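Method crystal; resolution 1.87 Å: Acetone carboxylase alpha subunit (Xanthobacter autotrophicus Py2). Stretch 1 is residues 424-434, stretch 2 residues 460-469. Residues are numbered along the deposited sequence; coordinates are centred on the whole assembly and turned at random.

Stretch 1 424-434: YLEEVNAGNAN
Stretch 2, residues 460-469: ANGTGATAVQ

In this acetone carboxylase alpha subunit, residues 424-434 and 460-469 run almost antiparallel, their end-to-end directions 164° apart, and bury 545 Å² between them. Stretch 1 opens with a 3-10 segment at 425-427, where E427 N donates to Y424 O (3.1 Å), then extends as loop; stretch 2 has no regular helix or strand. CA-CA distances set the register: L425 to A467 5.4 Å, N429 to T466 4.7 Å, A430 to G464 4.8 Å and A433 to G462 6.2 Å.

A467 (phi/psi -77/-4) gives up the most surface. Its CB points toward stretch 1 and lies 4.0 Å from L425 CB and 3.9 Å from V428 CB, an apolar cluster extended by V468 (chi1 t), whose CG2 sits 3.7 Å from L425 CB. L425 adopts m,t and V428 t. The cost is polar: A467 N, 3.7 Å from V428 CG1, has no partner in the model.

G464 (-61/142) comes next, and its lack of a side chain is what admits stretch 1. An ideal CB would fall 2.5 Å from both N429 OD1 and G431 O. N429 (t, chi2 -59°) holds that OD1 in place by accepting from G431 N at 2.9 Å. G431 itself, at 133/172, has angles that call for glycine. Beside this site A430 N donates to A465 O (3.0 Å, 155°); N429 CA adds a CA-H...O contact to A465 O at 3.5 Å.

T466 (chi1 87°, p) turns its OG1 back to accept from V468 N and Q469 N, each at 3.1 Å. Water 1 links the stretches, 2.7 Å from T466 OG1 and donating to E426 O at 3.0 Å. At the far end, A433 CB packs 3.8 Å from N461 CB, while water 2 accepts from A433 N (3.0 Å) and donates to G462 O (2.7 Å).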

# COMPACT_ATOMS: atom_id res chain seq x y z
N TYR A 424 -15.69 -47.19 -11.66
CA TYR A 424 -16.23 -45.89 -12.10
C TYR A 424 -15.22 -45.17 -13.03
O TYR A 424 -14.77 -44.06 -12.77
CB TYR A 424 -16.72 -45.02 -10.91
CG TYR A 424 -17.81 -45.74 -10.12
CD1 TYR A 424 -19.03 -46.09 -10.74
CD2 TYR A 424 -17.62 -46.13 -8.80
CE1 TYR A 424 -19.99 -46.85 -10.07
CE2 TYR A 424 -18.58 -46.87 -8.12
CZ TYR A 424 -19.75 -47.24 -8.75
OH TYR A 424 -20.71 -47.94 -8.05
N LEU A 425 -14.93 -45.81 -14.16
CA LEU A 425 -13.88 -45.36 -15.10
C LEU A 425 -14.21 -44.00 -15.69
O LEU A 425 -13.29 -43.21 -15.98
CB LEU A 425 -13.68 -46.36 -16.26
CG LEU A 425 -13.42 -47.82 -15.93
CD1 LEU A 425 -13.12 -48.59 -17.22
CD2 LEU A 425 -12.30 -47.94 -14.93
N GLU A 426 -15.51 -43.72 -15.84
CA GLU A 426 -15.97 -42.40 -16.34
C GLU A 426 -15.49 -41.20 -15.50
O GLU A 426 -15.35 -40.09 -16.05
CB GLU A 426 -17.50 -42.37 -16.52
CG GLU A 426 -18.37 -42.32 -15.27
CD GLU A 426 -18.64 -43.68 -14.57
OE1 GLU A 426 -17.99 -44.70 -14.89
OE2 GLU A 426 -19.59 -43.73 -13.70
N GLU A 427 -15.24 -41.40 -14.21
CA GLU A 427 -14.83 -40.34 -13.29
C GLU A 427 -13.32 -40.15 -13.20
O GLU A 427 -12.86 -39.14 -12.65
CB GLU A 427 -15.35 -40.60 -11.87
CG GLU A 427 -16.88 -40.71 -11.76
CD GLU A 427 -17.63 -39.38 -11.91
OE1 GLU A 427 -16.99 -38.31 -12.08
OE2 GLU A 427 -18.91 -39.39 -11.83
N VAL A 428 -12.53 -41.10 -13.71
CA VAL A 428 -11.07 -40.98 -13.65
C VAL A 428 -10.60 -39.70 -14.39
O VAL A 428 -11.14 -39.36 -15.45
CB VAL A 428 -10.40 -42.25 -14.24
CG1 VAL A 428 -8.91 -42.04 -14.50
CG2 VAL A 428 -10.66 -43.45 -13.34
N ASN A 429 -9.61 -39.01 -13.81
CA ASN A 429 -8.99 -37.84 -14.46
C ASN A 429 -7.57 -37.74 -13.92
O ASN A 429 -7.36 -37.70 -12.68
CB ASN A 429 -9.82 -36.60 -14.16
CG ASN A 429 -9.36 -35.35 -14.91
OD1 ASN A 429 -8.22 -34.92 -14.78
ND2 ASN A 429 -10.28 -34.74 -15.67
N ALA A 430 -6.59 -37.76 -14.83
CA ALA A 430 -5.18 -37.77 -14.43
C ALA A 430 -4.71 -36.47 -13.75
O ALA A 430 -3.63 -36.46 -13.18
CB ALA A 430 -4.31 -38.08 -15.64
N GLY A 431 -5.50 -35.39 -13.84
CA GLY A 431 -5.24 -34.16 -13.10
C GLY A 431 -5.32 -32.87 -13.91
O GLY A 431 -5.46 -32.88 -15.13
N ASN A 432 -5.24 -31.74 -13.21
CA ASN A 432 -5.30 -30.42 -13.84
C ASN A 432 -3.94 -29.95 -14.37
O ASN A 432 -2.87 -30.25 -13.78
CB ASN A 432 -5.93 -29.38 -12.90
CG ASN A 432 -5.15 -29.18 -11.59
OD1 ASN A 432 -5.38 -29.88 -10.62
ND2 ASN A 432 -4.22 -28.21 -11.59
N ALA A 433 -3.99 -29.20 -15.48
CA ALA A 433 -2.84 -28.50 -16.02
C ALA A 433 -2.34 -27.45 -15.06
O ALA A 433 -3.10 -26.94 -14.23
CB ALA A 433 -3.22 -27.82 -17.33
N ASN A 434 -1.08 -27.09 -15.21
CA ASN A 434 -0.59 -25.84 -14.65
C ASN A 434 -1.27 -24.66 -15.40
O ASN A 434 -1.24 -24.62 -16.65
CB ASN A 434 0.94 -25.74 -14.76
CG ASN A 434 1.52 -24.64 -13.89
OD1 ASN A 434 1.45 -23.45 -14.23
ND2 ASN A 434 2.11 -25.03 -12.77
N ALA A 460 -8.14 -21.35 -20.22
CA ALA A 460 -8.48 -22.37 -21.22
C ALA A 460 -7.26 -23.25 -21.52
O ALA A 460 -6.64 -23.15 -22.58
CB ALA A 460 -8.99 -21.69 -22.48
N ASN A 461 -6.88 -24.07 -20.54
CA ASN A 461 -5.77 -25.01 -20.66
C ASN A 461 -6.29 -26.42 -20.95
O ASN A 461 -7.48 -26.69 -20.80
CB ASN A 461 -4.97 -25.06 -19.36
CG ASN A 461 -4.64 -23.70 -18.81
OD1 ASN A 461 -3.75 -22.98 -19.34
ND2 ASN A 461 -5.37 -23.30 -17.73
N GLY A 462 -5.39 -27.34 -21.27
CA GLY A 462 -5.77 -28.74 -21.45
C GLY A 462 -6.22 -29.39 -20.14
O GLY A 462 -5.80 -28.97 -19.05
N THR A 463 -7.09 -30.39 -20.25
CA THR A 463 -7.53 -31.18 -19.08
C THR A 463 -6.92 -32.59 -19.11
O THR A 463 -6.49 -33.10 -20.16
CB THR A 463 -9.07 -31.28 -18.94
OG1 THR A 463 -9.60 -32.13 -19.97
CG2 THR A 463 -9.71 -29.93 -19.03
N GLY A 464 -6.84 -33.21 -17.92
CA GLY A 464 -6.34 -34.56 -17.80
C GLY A 464 -7.16 -35.60 -18.57
O GLY A 464 -8.39 -35.51 -18.63
N ALA A 465 -6.48 -36.57 -19.17
CA ALA A 465 -7.13 -37.74 -19.79
C ALA A 465 -7.90 -38.58 -18.77
O ALA A 465 -7.56 -38.60 -17.57
CB ALA A 465 -6.11 -38.60 -20.50
N THR A 466 -8.91 -39.30 -19.26
CA THR A 466 -9.67 -40.23 -18.40
C THR A 466 -9.30 -41.69 -18.72
O THR A 466 -8.46 -41.95 -19.61
CB THR A 466 -11.21 -39.97 -18.47
OG1 THR A 466 -11.82 -40.69 -19.58
CG2 THR A 466 -11.50 -38.45 -18.59
N ALA A 467 -9.91 -42.64 -18.00
CA ALA A 467 -9.70 -44.05 -18.27
C ALA A 467 -10.48 -44.56 -19.51
O ALA A 467 -10.30 -45.69 -19.92
CB ALA A 467 -10.05 -44.88 -17.06
N VAL A 468 -11.28 -43.67 -20.10
CA VAL A 468 -12.20 -43.99 -21.21
C VAL A 468 -11.97 -43.17 -22.49
O VAL A 468 -12.34 -43.61 -23.56
CB VAL A 468 -13.65 -43.75 -20.65
CG1 VAL A 468 -14.69 -43.70 -21.72
CG2 VAL A 468 -13.98 -44.87 -19.66
N GLN A 469 -11.41 -41.96 -22.36
CA GLN A 469 -11.24 -41.04 -23.49
C GLN A 469 -10.18 -39.97 -23.23
O GLN A 469 -9.76 -39.73 -22.06
CB GLN A 469 -12.57 -40.41 -23.91
CG GLN A 469 -13.25 -39.50 -22.89
CD GLN A 469 -14.67 -39.05 -23.31
OE1 GLN A 469 -15.26 -39.56 -24.28
NE2 GLN A 469 -15.20 -38.14 -22.60
O HOH W 1 -14.41 -40.06 -18.91
O HOH W 2 -6.63 -28.28 -16.58